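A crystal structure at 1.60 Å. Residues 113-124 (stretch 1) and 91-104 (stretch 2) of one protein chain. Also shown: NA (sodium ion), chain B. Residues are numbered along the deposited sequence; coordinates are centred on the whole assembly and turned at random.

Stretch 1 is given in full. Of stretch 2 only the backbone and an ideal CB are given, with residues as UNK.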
# COMPACT_ATOMS: atom_id res chain seq x y z
N LYS A 113 11.18 8.82 -14.92
CA LYS A 113 10.16 8.44 -13.96
C LYS A 113 8.84 9.07 -14.37
O LYS A 113 8.77 10.25 -14.68
CB LYS A 113 10.56 8.90 -12.55
CG LYS A 113 9.60 8.41 -11.46
CD LYS A 113 10.22 8.48 -10.07
CE LYS A 113 10.51 9.91 -9.63
NZ LYS A 113 11.12 9.95 -8.27
N VAL A 114 7.79 8.25 -14.39
CA VAL A 114 6.47 8.73 -14.76
C VAL A 114 5.47 8.17 -13.78
O VAL A 114 5.79 7.27 -13.00
CB VAL A 114 6.08 8.29 -16.20
CG1 VAL A 114 7.14 8.75 -17.19
CG2 VAL A 114 5.90 6.79 -16.26
N ILE A 115 4.25 8.70 -13.80
CA ILE A 115 3.21 8.21 -12.92
C ILE A 115 2.21 7.45 -13.77
O ILE A 115 1.69 7.97 -14.76
CB ILE A 115 2.51 9.36 -12.17
CG1 ILE A 115 3.48 9.93 -11.12
CG2 ILE A 115 1.21 8.87 -11.53
CD1 ILE A 115 2.95 11.12 -10.36
N MSE A 116 1.97 6.19 -13.40
CA MSE A 116 1.04 5.33 -14.12
C MSE A 116 -0.31 5.49 -13.44
O MSE A 116 -0.55 4.96 -12.36
CB MSE A 116 1.53 3.88 -14.06
CG MSE A 116 0.72 2.89 -14.90
SE MSE A 116 0.59 3.43 -16.76
CE MSE A 116 2.48 3.30 -17.19
N ASN A 117 -1.17 6.26 -14.10
CA ASN A 117 -2.49 6.58 -13.59
C ASN A 117 -3.57 5.54 -13.91
O ASN A 117 -4.00 5.42 -15.05
CB ASN A 117 -2.90 7.94 -14.14
CG ASN A 117 -4.25 8.38 -13.67
OD1 ASN A 117 -4.52 8.40 -12.47
ND2 ASN A 117 -5.12 8.75 -14.60
N TRP A 118 -3.99 4.79 -12.89
CA TRP A 118 -5.05 3.79 -13.07
C TRP A 118 -6.32 4.47 -12.60
O TRP A 118 -6.26 5.53 -12.00
CB TRP A 118 -4.81 2.56 -12.19
CG TRP A 118 -3.54 1.84 -12.49
CD1 TRP A 118 -2.31 2.11 -11.98
CD2 TRP A 118 -3.36 0.76 -13.42
NE1 TRP A 118 -1.37 1.29 -12.53
CE2 TRP A 118 -1.99 0.45 -13.43
CE3 TRP A 118 -4.23 0.04 -14.25
CZ2 TRP A 118 -1.45 -0.56 -14.24
CZ3 TRP A 118 -3.70 -0.96 -15.06
CH2 TRP A 118 -2.32 -1.25 -15.05
N GLU A 119 -7.47 3.88 -12.88
CA GLU A 119 -8.72 4.47 -12.43
C GLU A 119 -9.03 4.01 -11.01
O GLU A 119 -8.59 2.95 -10.58
CB GLU A 119 -9.87 4.07 -13.36
CG GLU A 119 -9.78 4.72 -14.72
CD GLU A 119 -9.81 6.23 -14.64
OE1 GLU A 119 -10.85 6.79 -14.24
OE2 GLU A 119 -8.78 6.86 -14.96
N TYR A 120 -9.78 4.84 -10.29
CA TYR A 120 -10.17 4.54 -8.93
C TYR A 120 -11.68 4.70 -8.84
O TYR A 120 -12.24 5.65 -9.41
CB TYR A 120 -9.50 5.52 -7.96
CG TYR A 120 -9.84 5.30 -6.49
CD1 TYR A 120 -9.37 4.17 -5.82
CD2 TYR A 120 -10.60 6.23 -5.78
CE1 TYR A 120 -9.65 3.97 -4.47
CE2 TYR A 120 -10.88 6.04 -4.42
CZ TYR A 120 -10.40 4.90 -3.77
OH TYR A 120 -10.67 4.71 -2.44
N ASN A 121 -12.36 3.78 -8.16
CA ASN A 121 -13.81 3.88 -8.01
C ASN A 121 -14.31 3.53 -6.61
O ASN A 121 -15.38 2.96 -6.45
CB ASN A 121 -14.54 3.04 -9.08
CG ASN A 121 -14.41 1.53 -8.87
OD1 ASN A 121 -15.02 0.75 -9.61
ND2 ASN A 121 -13.64 1.12 -7.88
N ALA A 122 -13.52 3.90 -5.60
CA ALA A 122 -13.87 3.65 -4.20
C ALA A 122 -14.21 2.19 -3.90
O ALA A 122 -15.29 1.88 -3.42
CB ALA A 122 -15.04 4.55 -3.79
N TRP A 123 -13.26 1.31 -4.20
CA TRP A 123 -13.40 -0.12 -3.98
C TRP A 123 -14.70 -0.70 -4.54
O TRP A 123 -15.43 -1.41 -3.83
CB TRP A 123 -13.30 -0.44 -2.48
CG TRP A 123 -12.07 0.11 -1.79
CD1 TRP A 123 -10.85 0.37 -2.35
CD2 TRP A 123 -11.94 0.43 -0.39
NE1 TRP A 123 -9.97 0.84 -1.40
CE2 TRP A 123 -10.61 0.88 -0.19
CE3 TRP A 123 -12.81 0.38 0.71
CZ2 TRP A 123 -10.14 1.28 1.07
CZ3 TRP A 123 -12.34 0.78 1.96
CH2 TRP A 123 -11.01 1.22 2.13
N GLY A 124 -15.00 -0.41 -5.80
CA GLY A 124 -16.21 -0.95 -6.41
C GLY A 124 -17.45 -0.10 -6.19
O GLY A 124 -18.56 -0.62 -6.18
N UNK A 91 -10.65 12.81 -1.40
CA UNK A 91 -11.95 12.47 -0.84
C UNK A 91 -11.72 11.57 0.37
O UNK A 91 -12.41 11.70 1.38
CB UNK A 91 -12.84 11.79 -1.88
N UNK A 92 -10.76 10.66 0.25
CA UNK A 92 -10.40 9.75 1.34
C UNK A 92 -8.90 9.75 1.56
O UNK A 92 -8.16 10.41 0.83
CB UNK A 92 -10.89 8.33 1.05
N UNK A 93 -8.43 9.02 2.57
CA UNK A 93 -7.01 8.98 2.90
C UNK A 93 -6.26 7.75 2.39
O UNK A 93 -5.11 7.54 2.74
CB UNK A 93 -6.85 9.06 4.42
N UNK A 94 -6.91 6.94 1.55
CA UNK A 94 -6.30 5.72 1.04
C UNK A 94 -5.34 5.95 -0.12
O UNK A 94 -5.57 5.51 -1.25
CB UNK A 94 -7.40 4.75 0.60
N UNK A 95 -4.25 6.64 0.19
CA UNK A 95 -3.22 6.99 -0.79
C UNK A 95 -2.64 5.76 -1.50
O UNK A 95 -2.17 5.87 -2.63
CB UNK A 95 -2.09 7.76 -0.10
N UNK A 96 -2.66 4.61 -0.84
CA UNK A 96 -2.14 3.39 -1.45
C UNK A 96 -2.96 3.03 -2.68
O UNK A 96 -2.41 2.62 -3.71
CB UNK A 96 -2.15 2.24 -0.45
N UNK A 97 -4.27 3.19 -2.57
CA UNK A 97 -5.19 2.83 -3.65
C UNK A 97 -5.45 3.90 -4.72
O UNK A 97 -5.61 3.55 -5.89
CB UNK A 97 -6.53 2.44 -3.03
N UNK A 98 -5.49 5.17 -4.34
CA UNK A 98 -5.74 6.24 -5.30
C UNK A 98 -4.47 7.02 -5.64
O UNK A 98 -4.43 7.79 -6.60
CB UNK A 98 -6.80 7.19 -4.75
N UNK A 99 -3.43 6.78 -4.85
CA UNK A 99 -2.15 7.47 -5.00
C UNK A 99 -1.30 7.22 -6.22
O UNK A 99 -1.58 6.34 -7.03
CB UNK A 99 -1.29 7.13 -3.78
N UNK A 100 -0.19 7.98 -6.37
CA UNK A 100 0.73 7.87 -7.50
C UNK A 100 1.51 6.57 -7.63
O UNK A 100 2.39 6.27 -6.83
CB UNK A 100 1.74 9.02 -7.42
N UNK A 101 1.18 5.81 -8.67
CA UNK A 101 1.84 4.54 -8.97
C UNK A 101 3.03 4.85 -9.88
O UNK A 101 2.93 4.80 -11.10
CB UNK A 101 0.88 3.55 -9.62
N UNK A 102 4.14 5.21 -9.26
CA UNK A 102 5.37 5.54 -9.98
C UNK A 102 5.95 4.32 -10.67
O UNK A 102 5.99 3.24 -10.09
CB UNK A 102 6.40 6.14 -9.03
N UNK A 103 6.41 4.50 -11.90
CA UNK A 103 7.05 3.44 -12.67
C UNK A 103 8.16 4.10 -13.48
O UNK A 103 8.13 5.31 -13.71
CB UNK A 103 6.05 2.70 -13.57
N UNK A 104 9.15 3.31 -13.89
CA UNK A 104 10.25 3.83 -14.69
C UNK A 104 9.94 3.46 -16.14
O UNK A 104 9.71 2.29 -16.46
CB UNK A 104 11.60 3.27 -14.24
NA NA B . -6.77 7.85 -11.23

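Position 91 points its CA-to-CB bond toward stretch 1, but nothing there lies within 5.5 Å of the ideal CB, so almost any residue would do; it is Asn 91. Position 92 also points toward stretch 1, and its ideal CB stands 5.0 Å from Tyr 120 OH. A hydroxyl at that range asks for an acceptor one carbon beyond CB, such as Asp or Asn; Ser would fall short. Asp 92 answers: Tyr 120 OH donates to Asp 92 OD2 at 2.8 Å, while the other carboxylate oxygen, OD1, takes the backbone NH of position 94. Position 93 is out of reach, a free choice from this side, and is Ala 93.

Position 94 directly precedes a short helix. Its ideal CB lies 4.4 Å from Trp 123 CZ2 and 4.5 Å from Tyr 120 OH, so two aromatic side chains offer a broad surface that a large apolar or aromatic group could cover. Trp 94 does so, with Trp 123 CH2 over one face of its ring, 3.6 Å from Trp 94 NE1; the ring planes meet obliquely, at 33°.

Positions 95 and 96, on the helix, are out of reach of stretch 1, which sets no demand; they are Cys 95 and Arg 96, whose guanidinium is hydrogen-bonded elsewhere in the structure. Position 97 turns back: its ideal CB is 3.8 Å from Tyr 120 CE1 and 4.1 Å from Trp 123 NE1, an indole donor wanting an acceptor. Asp or Asn would suit, perhaps Ser. In Asp 97, OD1 receives Trp 123 NE1 at 2.7 Å.

At 98 the ideal CB sits 4.0 Å from Tyr 120 CG, above the ring, so any residue with a CB methylene could rest there. His 98 places CB 3.9 Å from the centroid of the Tyr 120 ring, almost on its normal, and its imidazole presents an edge to the same ring; ND1 makes a weak hydrogen bond to Asp 92 OD1. Position 99 leaves the helix with angles many residues could adopt, but in the model as built an ideal CB would stand 1.9 Å from the carbonyl O of position 95, which hints at glycine: Gly 99.

Position 100, at phi -66°, permits proline, and its ideal CB lies 3.8 Å from Ile 115 CD1, so a compact apolar group fits. Pro 100 packs its CB 3.9 Å from Ile 115 CD1.

The ideal CB of 101 is 4.2 Å from Trp 118 CD1, beside an indole NH, favouring Asn, Asp or Gln. Asn 101 accepts Trp 118 NE1 through OD1 at 2.9 Å.

Position 102 shares its sheet face with Ile 115 and Lys 113, whose aliphatic carbons suit a long apolar or aromatic residue. Tyr 102 brings CE1 to 3.7 Å from Ile 115 CG1. Position 103, facing Val 114 and Met 116, invites a branched aliphatic; Val 103 CG2 meets Val 114 CG2 at 3.5 Å. Here the strands pair antiparallel, Val 103 N giving to Val 114 O and Val 114 N to Val 103 O, both at 3.0 Å. Position 104, opposite Lys 113, tolerates many strand residues, and Ile 104 reaches CD1 to 4.3 Å from Lys 113 CB.

Stretch 2, residues 91-104: NDAWCRDHGPNYVI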
# COMPACT_ATOMS: atom_id res chain seq x y z
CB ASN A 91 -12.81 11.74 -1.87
CG ASN A 91 -13.12 12.60 -3.08
OD1 ASN A 91 -12.59 12.37 -4.17
ND2 ASN A 91 -13.98 13.60 -2.90
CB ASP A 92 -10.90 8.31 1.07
CG ASP A 92 -10.30 7.70 -0.20
OD1 ASP A 92 -9.08 7.82 -0.42
OD2 ASP A 92 -11.07 7.07 -0.95
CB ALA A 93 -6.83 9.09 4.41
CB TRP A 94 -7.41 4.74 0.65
CG TRP A 94 -8.48 4.66 1.71
CD1 TRP A 94 -9.82 4.90 1.55
CD2 TRP A 94 -8.30 4.37 3.11
NE1 TRP A 94 -10.48 4.77 2.75
CE2 TRP A 94 -9.57 4.44 3.72
CE3 TRP A 94 -7.19 4.05 3.90
CZ2 TRP A 94 -9.76 4.21 5.09
CZ3 TRP A 94 -7.38 3.81 5.26
CH2 TRP A 94 -8.66 3.90 5.84
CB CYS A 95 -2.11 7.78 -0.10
SG CYS A 95 -1.09 8.76 -1.24
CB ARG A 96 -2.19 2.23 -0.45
CG ARG A 96 -1.88 0.86 -1.05
CD ARG A 96 -0.46 0.81 -1.59
NE ARG A 96 0.50 1.23 -0.58
CZ ARG A 96 1.81 1.35 -0.80
NH1 ARG A 96 2.61 1.75 0.18
NH2 ARG A 96 2.31 1.09 -2.00
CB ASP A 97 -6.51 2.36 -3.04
CG ASP A 97 -6.33 1.13 -2.17
OD1 ASP A 97 -7.26 0.80 -1.41
OD2 ASP A 97 -5.26 0.48 -2.27
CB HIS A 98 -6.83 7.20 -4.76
CG HIS A 98 -6.39 8.05 -3.60
ND1 HIS A 98 -7.07 8.08 -2.40
CD2 HIS A 98 -5.36 8.92 -3.47
CE1 HIS A 98 -6.48 8.94 -1.58
NE2 HIS A 98 -5.44 9.46 -2.20
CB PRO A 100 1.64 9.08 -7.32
CG PRO A 100 1.76 9.17 -5.84
CD PRO A 100 0.33 8.93 -5.37
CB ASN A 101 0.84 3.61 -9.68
CG ASN A 101 1.40 2.22 -9.95
OD1 ASN A 101 0.77 1.42 -10.63
ND2 ASN A 101 2.59 1.93 -9.41
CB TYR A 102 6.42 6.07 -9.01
CG TYR A 102 6.08 7.39 -8.38
CD1 TYR A 102 6.35 8.59 -9.03
CD2 TYR A 102 5.53 7.44 -7.10
CE1 TYR A 102 6.08 9.81 -8.43
CE2 TYR A 102 5.26 8.65 -6.49
CZ TYR A 102 5.54 9.83 -7.15
OH TYR A 102 5.32 11.04 -6.54
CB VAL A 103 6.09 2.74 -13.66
CG1 VAL A 103 5.03 1.95 -12.91
CG2 VAL A 103 5.44 3.77 -14.58
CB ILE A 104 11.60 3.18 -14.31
CG1 ILE A 104 11.87 3.37 -12.81
CG2 ILE A 104 12.73 3.80 -15.14
CD1 ILE A 104 11.78 4.81 -12.34
O HOH W 1 -5.94 6.84 -8.96
O HOH W 2 -1.08 6.46 -10.17
O HOH W 3 -7.79 9.00 -13.47
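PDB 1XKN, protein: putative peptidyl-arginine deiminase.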